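Local coordinates for uncharacterized peroxidase-related protein (Silicibacter sp., PDB 2PFX) that is of unknown function but, as a peroxidase-related protein of the AhpD-like clan, probably carries out thiol-based redox chemistry, at residues M75-V80 and G166-T171; C89-G94 and E185-F190. All coordinates share one frame; numbering follows the deposited sequence.

Contact 1: residues M75-V80 and G166-T171; sequences MIAVVV and GFFNMT
Ala-77 lays its methyl on the ring of Phe-168. CB stands 3.6 Å from the ring centroid and only 13° off the ring normal, a CH-pi contact over the middle of the face, with Phe-168 CE2 the nearest ring atom to Ala-77 CB at 3.5 Å. The opposite face of this ring carries CD2 of Phe-167, offset toward the rim, so the phenyl is held between a methyl and the preceding phenylalanine.

One turn on, Val-80 points at the other helix. Its CG1, anti to the backbone N (chi1 179°), reaches out between two neighbours, lying 3.8 Å from CB of Phe-168 and 3.4 Å from ND2 of Asn-169. The second approach is plain packing of a methyl on the amide nitrogen. The polar atoms of Asn-169 are satisfied by other groups: ND2 donates to Thr-165 O and Thr-134 OG1, while OD1 takes hydrogen bonds from Arg-173 and Asn-84. Four bonds fix the rotation of this buried amide.

The segment axes come within 9.1 Å at -46°, and the closest CA pair is Ala-77 with Phe-168, 6.0 Å apart: a buried crossing of two helices in the core of this all-helical AhpD-like chain. Around it, helix 121-136 meets Ile-76 and Val-80 with Leu-127 and Thr-134, helix 104-112 packs on Met-75 and Val-78, and helix 48-63 lies against Phe-167 and Phe-168. Helix 155-178 also meets a second subunit, whose Met-170 packs on Phe-167.

Contact 2: residues C89-G94 and E185-F190; sequences CLVAHG and EYHGQF
Tyr-186 and His-187 of the C-terminal tail meet Ala-92 and Val-91 of helix 87-101 through two CH-pi contacts. Tyr-186 turns one ring face to the backbone of Ala-92, whose CA stands over its centre, 3.9 Å from the centroid and 3° from the normal. Val-91 CG1 sits over one face of the His-187 imidazole, displaced toward its rim, 4.0 Å from the centroid.

Apolar packing fills in around them. Turned anti to the backbone N (chi1 171°), Val-91 CG1 wedges between the two side chains, 3.4 Å from Tyr-186 CB. The other branch, CG2, meets His-187 CE1 at 3.6 Å, and Ala-92 CB touches Tyr-186 CE2 at 3.8 Å. His-187 ND1 is buried here without a polar partner. Met-112 of a third subunit packs on Val-91.

The polar link is a water that donates to Val-91 O at 2.9 Å and weakly to Tyr-186 O at 3.4 Å.

His-93 points its CB away from this tail. Cys-89 and His-93, with Glu-74 bonded to His-93 ND1, have the spacing of the Glu, CXXC and His signature of AhpD-like proteins, so the tail packs on a helix that probably bears the redox site.

The two contacts, with centres about 15 Å apart, use successive helices: 70-84 supplies 75-80 to contact 1 and 87-101 supplies 89-94 to contact 2. Both partners come from near the end of the chain, helix 155-178 and the tail after it. They join directly where the Phe-168 and His-93 rings meet edge-to-face, Phe-168 CE1 lying 3.3 Å from His-93 NE2. Val-78 packs against helix 87-101, its CG2 3.6 Å from Gly-94 N and its O 3.8 Å from Leu-90 CD2. Contact 1 thus lies directly beside His-93 of the presumed redox centre, whereas the residues that touch in contact 2 are on another side of helix 87-101.

Contact 1: residues M75-V80 and G166-T171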
loop_
_atom_site.group_PDB
_atom_site.type_symbol
_atom_site.label_atom_id
_atom_site.label_comp_id
_atom_site.label_asym_id
_atom_site.label_seq_id
_atom_site.Cartn_x
_atom_site.Cartn_y
_atom_site.Cartn_z
HETATM N N MSE A 75 -0.638 10.957 -23.897
HETATM C CA MSE A 75 0.162 9.915 -23.256
HETATM C C MSE A 75 0.085 10.027 -21.742
HETATM O O MSE A 75 -0.000 9.055 -21.000
HETATM C CB MSE A 75 1.609 10.021 -23.780
HETATM C CG MSE A 75 1.729 9.582 -25.232
HETATM SE SE MSE A 75 3.510 10.024 -25.889
HETATM C CE MSE A 75 4.205 8.396 -25.171
ATOM N N ILE A 76 0.105 11.252 -21.243
ATOM C CA ILE A 76 0.010 11.493 -19.823
ATOM C C ILE A 76 -1.339 10.975 -19.351
ATOM O O ILE A 76 -1.462 10.281 -18.351
ATOM C CB ILE A 76 0.155 12.982 -19.480
ATOM C CG1 ILE A 76 1.580 13.523 -19.592
ATOM C CG2 ILE A 76 -0.365 13.288 -18.085
ATOM C CD1 ILE A 76 1.661 15.049 -19.558
ATOM N N ALA A 77 -2.348 11.326 -20.150
ATOM C CA ALA A 77 -3.703 10.925 -19.765
ATOM C C ALA A 77 -3.841 9.429 -19.543
ATOM O O ALA A 77 -4.453 8.956 -18.584
ATOM C CB ALA A 77 -4.671 11.375 -20.851
ATOM N N VAL A 78 -3.287 8.674 -20.478
ATOM C CA VAL A 78 -3.378 7.210 -20.411
ATOM C C VAL A 78 -2.581 6.622 -19.275
ATOM O O VAL A 78 -2.982 5.660 -18.629
ATOM C CB VAL A 78 -2.915 6.579 -21.738
ATOM C CG1 VAL A 78 -2.910 5.054 -21.642
ATOM C CG2 VAL A 78 -3.827 7.039 -22.850
ATOM N N VAL A 79 -1.401 7.171 -19.008
ATOM C CA VAL A 79 -0.614 6.653 -17.884
ATOM C C VAL A 79 -1.340 6.922 -16.577
ATOM O O VAL A 79 -1.476 6.042 -15.706
ATOM C CB VAL A 79 0.791 7.266 -17.923
ATOM C CG1 VAL A 79 1.524 7.068 -16.608
ATOM C CG2 VAL A 79 1.558 6.671 -19.095
ATOM N N VAL A 80 -1.856 8.120 -16.376
ATOM C CA VAL A 80 -2.685 8.408 -15.194
ATOM C C VAL A 80 -3.837 7.417 -15.124
ATOM O O VAL A 80 -4.048 6.791 -14.085
ATOM C CB VAL A 80 -3.196 9.859 -15.186
ATOM C CG1 VAL A 80 -4.080 10.121 -13.971
ATOM C CG2 VAL A 80 -2.020 10.831 -15.187
ATOM N N GLY A 166 -3.116 16.298 -13.107
ATOM C CA GLY A 166 -4.166 16.535 -12.119
ATOM C C GLY A 166 -5.552 16.400 -12.718
ATOM O O GLY A 166 -6.435 15.808 -12.084
ATOM N N PHE A 167 -5.738 16.930 -13.919
ATOM C CA PHE A 167 -7.043 16.840 -14.581
ATOM C C PHE A 167 -7.482 15.394 -14.735
ATOM O O PHE A 167 -8.642 15.128 -14.430
ATOM C CB PHE A 167 -7.005 17.563 -15.924
ATOM C CG PHE A 167 -8.311 17.661 -16.680
ATOM C CD1 PHE A 167 -9.380 18.421 -16.242
ATOM C CD2 PHE A 167 -8.428 16.947 -17.862
ATOM C CE1 PHE A 167 -10.548 18.459 -16.982
ATOM C CE2 PHE A 167 -9.563 16.993 -18.631
ATOM C CZ PHE A 167 -10.608 17.773 -18.179
ATOM N N PHE A 168 -6.621 14.462 -15.160
ATOM C CA PHE A 168 -7.095 13.086 -15.313
ATOM C C PHE A 168 -7.264 12.416 -13.973
ATOM O O PHE A 168 -8.018 11.441 -13.865
ATOM C CB PHE A 168 -6.180 12.273 -16.265
ATOM C CG PHE A 168 -6.590 12.793 -17.653
ATOM C CD1 PHE A 168 -7.745 12.312 -18.255
ATOM C CD2 PHE A 168 -5.835 13.771 -18.270
ATOM C CE1 PHE A 168 -8.136 12.819 -19.482
ATOM C CE2 PHE A 168 -6.213 14.269 -19.511
ATOM C CZ PHE A 168 -7.363 13.784 -20.110
ATOM N N ASN A 169 -6.576 12.930 -12.949
ATOM C CA ASN A 169 -6.862 12.403 -11.611
ATOM C C ASN A 169 -8.278 12.812 -11.162
ATOM O O ASN A 169 -8.899 12.196 -10.277
ATOM C CB ASN A 169 -5.799 12.888 -10.620
ATOM C CG ASN A 169 -4.644 11.889 -10.607
ATOM O OD1 ASN A 169 -4.773 10.837 -9.990
ATOM N ND2 ASN A 169 -3.573 12.191 -11.311
HETATM N N MSE A 170 -8.808 13.876 -11.758
HETATM C CA MSE A 170 -10.188 14.291 -11.502
HETATM C C MSE A 170 -11.105 13.408 -12.359
HETATM O O MSE A 170 -11.996 12.742 -11.845
HETATM C CB MSE A 170 -10.487 15.748 -11.802
HETATM C CG MSE A 170 -11.975 16.122 -11.874
HETATM SE SE MSE A 170 -12.192 18.025 -12.186
HETATM C CE MSE A 170 -11.963 17.785 -14.082
ATOM N N THR A 171 -10.857 13.431 -13.657
ATOM C CA THR A 171 -11.821 12.799 -14.553
ATOM C C THR A 171 -11.838 11.305 -14.358
ATOM O O THR A 171 -12.903 10.676 -14.446
ATOM C CB THR A 171 -11.614 13.168 -16.036
ATOM O OG1 THR A 171 -10.411 12.627 -16.566
ATOM C CG2 THR A 171 -11.495 14.680 -16.182
#

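Contact 2: residues C89-G94 and E185-F190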
loop_
_atom_site.group_PDB
_atom_site.type_symbol
_atom_site.label_atom_id
_atom_site.label_comp_id
_atom_site.label_asym_id
_atom_site.label_seq_id
_atom_site.Cartn_x
_atom_site.Cartn_y
_atom_site.Cartn_z
ATOM N N CYS A 89 -11.577 6.246 -19.419
ATOM C CA CYS A 89 -10.511 7.119 -19.886
ATOM C C CYS A 89 -9.466 6.277 -20.599
ATOM O O CYS A 89 -8.848 6.745 -21.551
ATOM C CB CYS A 89 -9.937 7.881 -18.685
ATOM S SG CYS A 89 -11.134 9.007 -17.900
ATOM N N LEU A 90 -9.288 5.033 -20.151
ATOM C CA LEU A 90 -8.309 4.156 -20.801
ATOM C C LEU A 90 -8.750 3.861 -22.230
ATOM O O LEU A 90 -7.944 3.797 -23.156
ATOM C CB LEU A 90 -8.083 2.878 -20.008
ATOM C CG LEU A 90 -7.134 2.994 -18.807
ATOM C CD1 LEU A 90 -7.279 1.833 -17.837
ATOM C CD2 LEU A 90 -5.695 3.123 -19.325
ATOM N N VAL A 91 -10.062 3.709 -22.380
ATOM C CA VAL A 91 -10.607 3.466 -23.709
ATOM C C VAL A 91 -10.557 4.712 -24.583
ATOM O O VAL A 91 -10.105 4.633 -25.734
ATOM C CB VAL A 91 -12.065 2.968 -23.592
ATOM C CG1 VAL A 91 -12.703 2.941 -24.977
ATOM C CG2 VAL A 91 -12.076 1.623 -22.888
ATOM N N ALA A 92 -11.026 5.823 -24.034
ATOM C CA ALA A 92 -11.120 7.049 -24.813
ATOM C C ALA A 92 -9.736 7.570 -25.193
ATOM O O ALA A 92 -9.495 7.916 -26.362
ATOM C CB ALA A 92 -11.925 8.092 -24.046
ATOM N N HIS A 93 -8.833 7.616 -24.213
ATOM C CA HIS A 93 -7.524 8.257 -24.427
ATOM C C HIS A 93 -6.525 7.271 -25.000
ATOM O O HIS A 93 -5.613 7.661 -25.752
ATOM C CB HIS A 93 -7.087 8.883 -23.100
ATOM C CG HIS A 93 -7.982 10.048 -22.823
ATOM N ND1 HIS A 93 -7.873 11.239 -23.503
ATOM C CD2 HIS A 93 -9.042 10.176 -21.986
ATOM C CE1 HIS A 93 -8.805 12.075 -23.076
ATOM N NE2 HIS A 93 -9.531 11.463 -22.155
ATOM N N GLY A 94 -6.707 5.991 -24.714
ATOM C CA GLY A 94 -5.993 4.946 -25.416
ATOM C C GLY A 94 -6.138 5.089 -26.929
ATOM O O GLY A 94 -5.159 5.037 -27.678
ATOM N N GLU A 185 -17.679 2.783 -29.982
ATOM C CA GLU A 185 -16.908 2.971 -31.200
ATOM C C GLU A 185 -15.418 3.032 -30.936
ATOM O O GLU A 185 -14.639 2.677 -31.818
ATOM C CB GLU A 185 -17.304 4.267 -31.922
ATOM C CG GLU A 185 -18.716 4.211 -32.492
ATOM C CD GLU A 185 -19.704 4.952 -31.609
ATOM O OE1 GLU A 185 -19.792 4.594 -30.418
ATOM O OE2 GLU A 185 -20.380 5.881 -32.094
ATOM N N TYR A 186 -15.032 3.505 -29.756
ATOM C CA TYR A 186 -13.599 3.664 -29.508
ATOM C C TYR A 186 -12.767 2.404 -29.650
ATOM O O TYR A 186 -11.603 2.440 -30.075
ATOM C CB TYR A 186 -13.420 4.160 -28.077
ATOM C CG TYR A 186 -13.623 5.638 -27.835
ATOM C CD1 TYR A 186 -12.951 6.624 -28.531
ATOM C CD2 TYR A 186 -14.519 6.070 -26.845
ATOM C CE1 TYR A 186 -13.150 7.972 -28.282
ATOM C CE2 TYR A 186 -14.716 7.408 -26.596
ATOM C CZ TYR A 186 -14.037 8.370 -27.308
ATOM O OH TYR A 186 -14.283 9.701 -27.018
ATOM N N HIS A 187 -13.325 1.271 -29.244
ATOM C CA HIS A 187 -12.550 0.069 -29.011
ATOM C C HIS A 187 -11.854 -0.387 -30.283
ATOM O O HIS A 187 -10.709 -0.825 -30.232
ATOM C CB HIS A 187 -13.443 -1.068 -28.489
ATOM C CG HIS A 187 -14.009 -0.787 -27.141
ATOM N ND1 HIS A 187 -13.260 -0.862 -25.991
ATOM C CD2 HIS A 187 -15.261 -0.425 -26.752
ATOM C CE1 HIS A 187 -14.023 -0.574 -24.955
ATOM N NE2 HIS A 187 -15.240 -0.297 -25.378
ATOM N N GLY A 188 -12.550 -0.292 -31.408
ATOM C CA GLY A 188 -12.037 -0.830 -32.640
ATOM C C GLY A 188 -11.255 0.125 -33.511
ATOM O O GLY A 188 -10.816 -0.257 -34.600
ATOM N N GLN A 189 -11.097 1.352 -33.048
ATOM C CA GLN A 189 -10.487 2.431 -33.800
ATOM C C GLN A 189 -8.971 2.387 -33.765
ATOM O O GLN A 189 -8.387 2.114 -32.725
ATOM C CB GLN A 189 -10.951 3.781 -33.236
ATOM C CG GLN A 189 -12.397 4.101 -33.565
ATOM C CD GLN A 189 -12.856 5.446 -33.060
ATOM O OE1 GLN A 189 -12.323 6.043 -32.123
ATOM N NE2 GLN A 189 -13.907 5.963 -33.697
ATOM N N PHE A 190 -8.358 2.696 -34.903
ATOM C CA PHE A 190 -6.921 2.921 -34.908
ATOM C C PHE A 190 -6.158 1.697 -34.432
ATOM O O PHE A 190 -5.174 1.777 -33.703
ATOM C CB PHE A 190 -6.570 4.151 -34.046
ATOM C CG PHE A 190 -7.481 5.329 -34.326
ATOM C CD1 PHE A 190 -7.475 5.938 -35.568
ATOM C CD2 PHE A 190 -8.320 5.803 -33.341
ATOM C CE1 PHE A 190 -8.306 7.006 -35.843
ATOM C CE2 PHE A 190 -9.171 6.854 -33.612
ATOM C CZ PHE A 190 -9.164 7.427 -34.865
HETATM O O HOH W 1 -9.746 2.219 -27.214
#